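Local coordinates for possible acyl-[acyl-carrier protein] desaturase DESA2 (acyl-[acp] desaturase) (stearoyl-acp desaturase) (Mycobacterium tuberculosis, PDB 1ZA0), which may act as a desaturase in mycobacterial fatty acid biosynthesis, using a metal site held within a ferritin-like helical bundle, at residues A[13-18]-A[198-203]. Numbering follows the deposited sequence.
Sequences ELEPVV and NLVTHC
His-202 lays one face of its imidazole ring over the side chain of Val-17. Val-17 CG2 sits 3.9 Å from the ring centroid and 23° off the ring normal, a CH-pi contact. Near the ring plane, Leu-14 CD2 meets the edge at His-202 CD2, 3.7 Å away. The t rotamer of His-202 reaches across to helix 9-27, where NE2 donates a hydrogen bond of 2.9 Å to Glu-13 OE1. With chi1 and chi2 both m, Glu-13 brings OE1 to that nitrogen.

Both segments are helical. Their axes approach to 9.9 Å with 147° between their N-to-C directions, so they run roughly antiparallel. The nearest CA atoms are those of Val-17 and Leu-199, 6.6 Å apart. Segment 13-18 is kinked: Pro-16 N, which has no hydrogen, and Val-17 N make no hydrogen bond to the turn before. The helix resumes with the hydrogen bond from Val-18 N to Leu-14 O, 2.8 Å.

Beyond the imidazole the contact is apolar. Leu-199, with chi1 m and chi2 t, brings CD2 to 3.7 Å from both Val-17 CG1 and Val-18 CG2. Leu-14 CD1 lies 4.3 Å from Cys-203 SG. Leu-152 of helix 148-172 packs on Leu-14, Leu-199 and Cys-203. Asn-198 ND2 hydrogen-bonds to Asn-21 OD1.

Helix 9-27 here packs on the late part of helix 176-206, a member of the ferritin-like four-helix bundle that carries metal ligands Glu-189 and His-192. The Leu-199 side chain is about 13 Å from the bound manganese. As donor, His-202 NE2 carries a proton, so one polar bond borders an otherwise apolar contact.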
ATOM      1  N   GLU A  13     -15.547 -14.899 -17.020  1.00 45.03           N
ATOM      2  CA  GLU A  13     -14.383 -15.729 -16.720  1.00 44.83           C
ATOM      3  C   GLU A  13     -13.843 -15.599 -15.304  1.00 45.41           C
ATOM      4  O   GLU A  13     -13.448 -16.592 -14.720  1.00 45.00           O
ATOM      5  CB  GLU A  13     -13.307 -15.398 -17.713  1.00 44.97           C
ATOM      6  CG  GLU A  13     -13.568 -16.065 -19.046  1.00 46.44           C
ATOM      7  CD  GLU A  13     -13.235 -17.549 -19.033  1.00 50.20           C
ATOM      8  OE1 GLU A  13     -12.562 -18.003 -18.057  1.00 48.11           O
ATOM      9  OE2 GLU A  13     -13.614 -18.253 -20.008  1.00 49.58           O
ATOM     10  N   LEU A  14     -13.889 -14.370 -14.749  1.00 45.32           N
ATOM     11  CA  LEU A  14     -13.297 -14.021 -13.471  1.00 45.11           C
ATOM     12  C   LEU A  14     -14.188 -14.240 -12.311  1.00 45.00           C
ATOM     13  O   LEU A  14     -13.703 -14.357 -11.171  1.00 43.86           O
ATOM     14  CB  LEU A  14     -12.808 -12.560 -13.477  1.00 45.34           C
ATOM     15  CG  LEU A  14     -11.541 -12.416 -14.309  1.00 47.91           C
ATOM     16  CD1 LEU A  14     -11.166 -10.957 -14.533  1.00 48.05           C
ATOM     17  CD2 LEU A  14     -10.383 -13.126 -13.574  1.00 51.07           C
ATOM     18  N   GLU A  15     -15.496 -14.366 -12.545  1.00 43.89           N
ATOM     19  CA  GLU A  15     -16.399 -14.418 -11.415  1.00 44.18           C
ATOM     20  C   GLU A  15     -16.180 -15.588 -10.489  1.00 41.76           C
ATOM     21  O   GLU A  15     -16.248 -15.405  -9.287  1.00 40.60           O
ATOM     22  CB  GLU A  15     -17.896 -14.303 -11.853  1.00 45.94           C
ATOM     23  CG  GLU A  15     -18.830 -13.902 -10.713  1.00 52.21           C
ATOM     24  CD  GLU A  15     -18.899 -12.386 -10.314  1.00 57.69           C
ATOM     25  OE1 GLU A  15     -18.101 -11.504 -10.790  1.00 64.77           O
ATOM     26  OE2 GLU A  15     -19.782 -12.083  -9.468  1.00 58.60           O
ATOM     27  N   PRO A  16     -15.893 -16.779 -11.008  1.00 39.96           N
ATOM     28  CA  PRO A  16     -15.628 -17.915 -10.135  1.00 38.15           C
ATOM     29  C   PRO A  16     -14.322 -17.691  -9.309  1.00 35.96           C
ATOM     30  O   PRO A  16     -14.241 -18.171  -8.178  1.00 33.69           O
ATOM     31  CB  PRO A  16     -15.426 -19.086 -11.127  1.00 38.21           C
ATOM     32  CG  PRO A  16     -15.976 -18.596 -12.412  1.00 39.98           C
ATOM     33  CD  PRO A  16     -15.699 -17.136 -12.424  1.00 39.51           C
ATOM     34  N   VAL A  17     -13.373 -16.972  -9.893  1.00 34.89           N
ATOM     35  CA  VAL A  17     -12.097 -16.681  -9.222  1.00 35.26           C
ATOM     36  C   VAL A  17     -12.276 -15.591  -8.117  1.00 33.95           C
ATOM     37  O   VAL A  17     -11.768 -15.721  -6.990  1.00 31.77           O
ATOM     38  CB  VAL A  17     -11.021 -16.271 -10.219  1.00 35.78           C
ATOM     39  CG1 VAL A  17      -9.628 -16.024  -9.478  1.00 37.90           C
ATOM     40  CG2 VAL A  17     -10.818 -17.353 -11.268  1.00 38.16           C
ATOM     41  N   VAL A  18     -13.084 -14.580  -8.421  1.00 34.37           N
ATOM     42  CA  VAL A  18     -13.429 -13.541  -7.454  1.00 34.40           C
ATOM     43  C   VAL A  18     -14.128 -14.177  -6.308  1.00 35.31           C
ATOM     44  O   VAL A  18     -13.806 -13.915  -5.132  1.00 32.58           O
ATOM     45  CB  VAL A  18     -14.239 -12.414  -8.169  1.00 34.96           C
ATOM     46  CG1 VAL A  18     -14.724 -11.352  -7.233  1.00 35.16           C
ATOM     47  CG2 VAL A  18     -13.386 -11.771  -9.205  1.00 36.31           C
ATOM     48  N   ASN A 198      -4.082 -13.288  -7.962  1.00 26.51           N
ATOM     49  CA  ASN A 198      -4.768 -14.513  -8.364  1.00 27.28           C
ATOM     50  C   ASN A 198      -5.673 -14.214  -9.610  1.00 29.00           C
ATOM     51  O   ASN A 198      -5.816 -15.062 -10.497  1.00 29.98           O
ATOM     52  CB  ASN A 198      -5.580 -15.100  -7.177  1.00 24.90           C
ATOM     53  CG  ASN A 198      -4.699 -15.760  -6.135  1.00 26.92           C
ATOM     54  OD1 ASN A 198      -3.510 -16.045  -6.439  1.00 26.56           O
ATOM     55  ND2 ASN A 198      -5.269 -16.054  -4.893  1.00 24.00           N
ATOM     56  N   LEU A 199      -6.234 -13.002  -9.682  1.00 29.63           N
ATOM     57  CA  LEU A 199      -7.102 -12.618 -10.795  1.00 29.73           C
ATOM     58  C   LEU A 199      -6.248 -12.525 -12.024  1.00 29.69           C
ATOM     59  O   LEU A 199      -6.660 -12.949 -13.108  1.00 28.92           O
ATOM     60  CB  LEU A 199      -7.841 -11.317 -10.542  1.00 31.66           C
ATOM     61  CG  LEU A 199      -8.797 -11.248  -9.386  1.00 32.91           C
ATOM     62  CD1 LEU A 199      -9.551  -9.903  -9.260  1.00 35.84           C
ATOM     63  CD2 LEU A 199      -9.761 -12.322  -9.529  1.00 39.83           C
ATOM     64  N   VAL A 200      -5.038 -12.015 -11.867  1.00 28.45           N
ATOM     65  CA  VAL A 200      -4.098 -11.894 -12.944  1.00 29.39           C
ATOM     66  C   VAL A 200      -3.647 -13.274 -13.469  1.00 31.18           C
ATOM     67  O   VAL A 200      -3.450 -13.471 -14.697  1.00 30.35           O
ATOM     68  CB  VAL A 200      -2.881 -11.068 -12.577  1.00 29.41           C
ATOM     69  CG1 VAL A 200      -1.801 -11.144 -13.632  1.00 28.53           C
ATOM     70  CG2 VAL A 200      -3.250  -9.586 -12.341  1.00 33.53           C
ATOM     71  N   THR A 201      -3.476 -14.209 -12.558  1.00 31.87           N
ATOM     72  CA  THR A 201      -3.197 -15.594 -12.962  1.00 31.88           C
ATOM     73  C   THR A 201      -4.329 -16.108 -13.877  1.00 33.63           C
ATOM     74  O   THR A 201      -4.008 -16.700 -14.877  1.00 35.12           O
ATOM     75  CB  THR A 201      -3.011 -16.479 -11.706  1.00 30.22           C
ATOM     76  OG1 THR A 201      -1.801 -16.061 -11.048  1.00 28.52           O
ATOM     77  CG2 THR A 201      -2.787 -17.963 -12.086  1.00 28.61           C
ATOM     78  N   HIS A 202      -5.608 -15.934 -13.512  1.00 34.82           N
ATOM     79  CA  HIS A 202      -6.701 -16.356 -14.378  1.00 36.88           C
ATOM     80  C   HIS A 202      -6.702 -15.604 -15.714  1.00 36.42           C
ATOM     81  O   HIS A 202      -6.979 -16.216 -16.737  1.00 35.38           O
ATOM     82  CB  HIS A 202      -8.047 -16.331 -13.668  1.00 37.87           C
ATOM     83  CG  HIS A 202      -9.157 -17.005 -14.441  1.00 43.43           C
ATOM     84  ND1 HIS A 202      -9.188 -18.363 -14.693  1.00 46.98           N
ATOM     85  CD2 HIS A 202     -10.264 -16.495 -15.052  1.00 46.07           C
ATOM     86  CE1 HIS A 202     -10.262 -18.665 -15.412  1.00 46.84           C
ATOM     87  NE2 HIS A 202     -10.929 -17.550 -15.655  1.00 44.12           N
ATOM     88  N   CYS A 203      -6.261 -14.335 -15.737  1.00 36.43           N
ATOM     89  CA  CYS A 203      -6.121 -13.579 -16.977  1.00 35.46           C
ATOM     90  C   CYS A 203      -5.028 -14.157 -17.851  1.00 36.67           C
ATOM     91  O   CYS A 203      -5.163 -14.213 -19.112  1.00 34.45           O
ATOM     92  CB  CYS A 203      -5.830 -12.090 -16.762  1.00 35.36           C
ATOM     93  SG  CYS A 203      -7.108 -11.167 -15.974  1.00 35.05           S
TER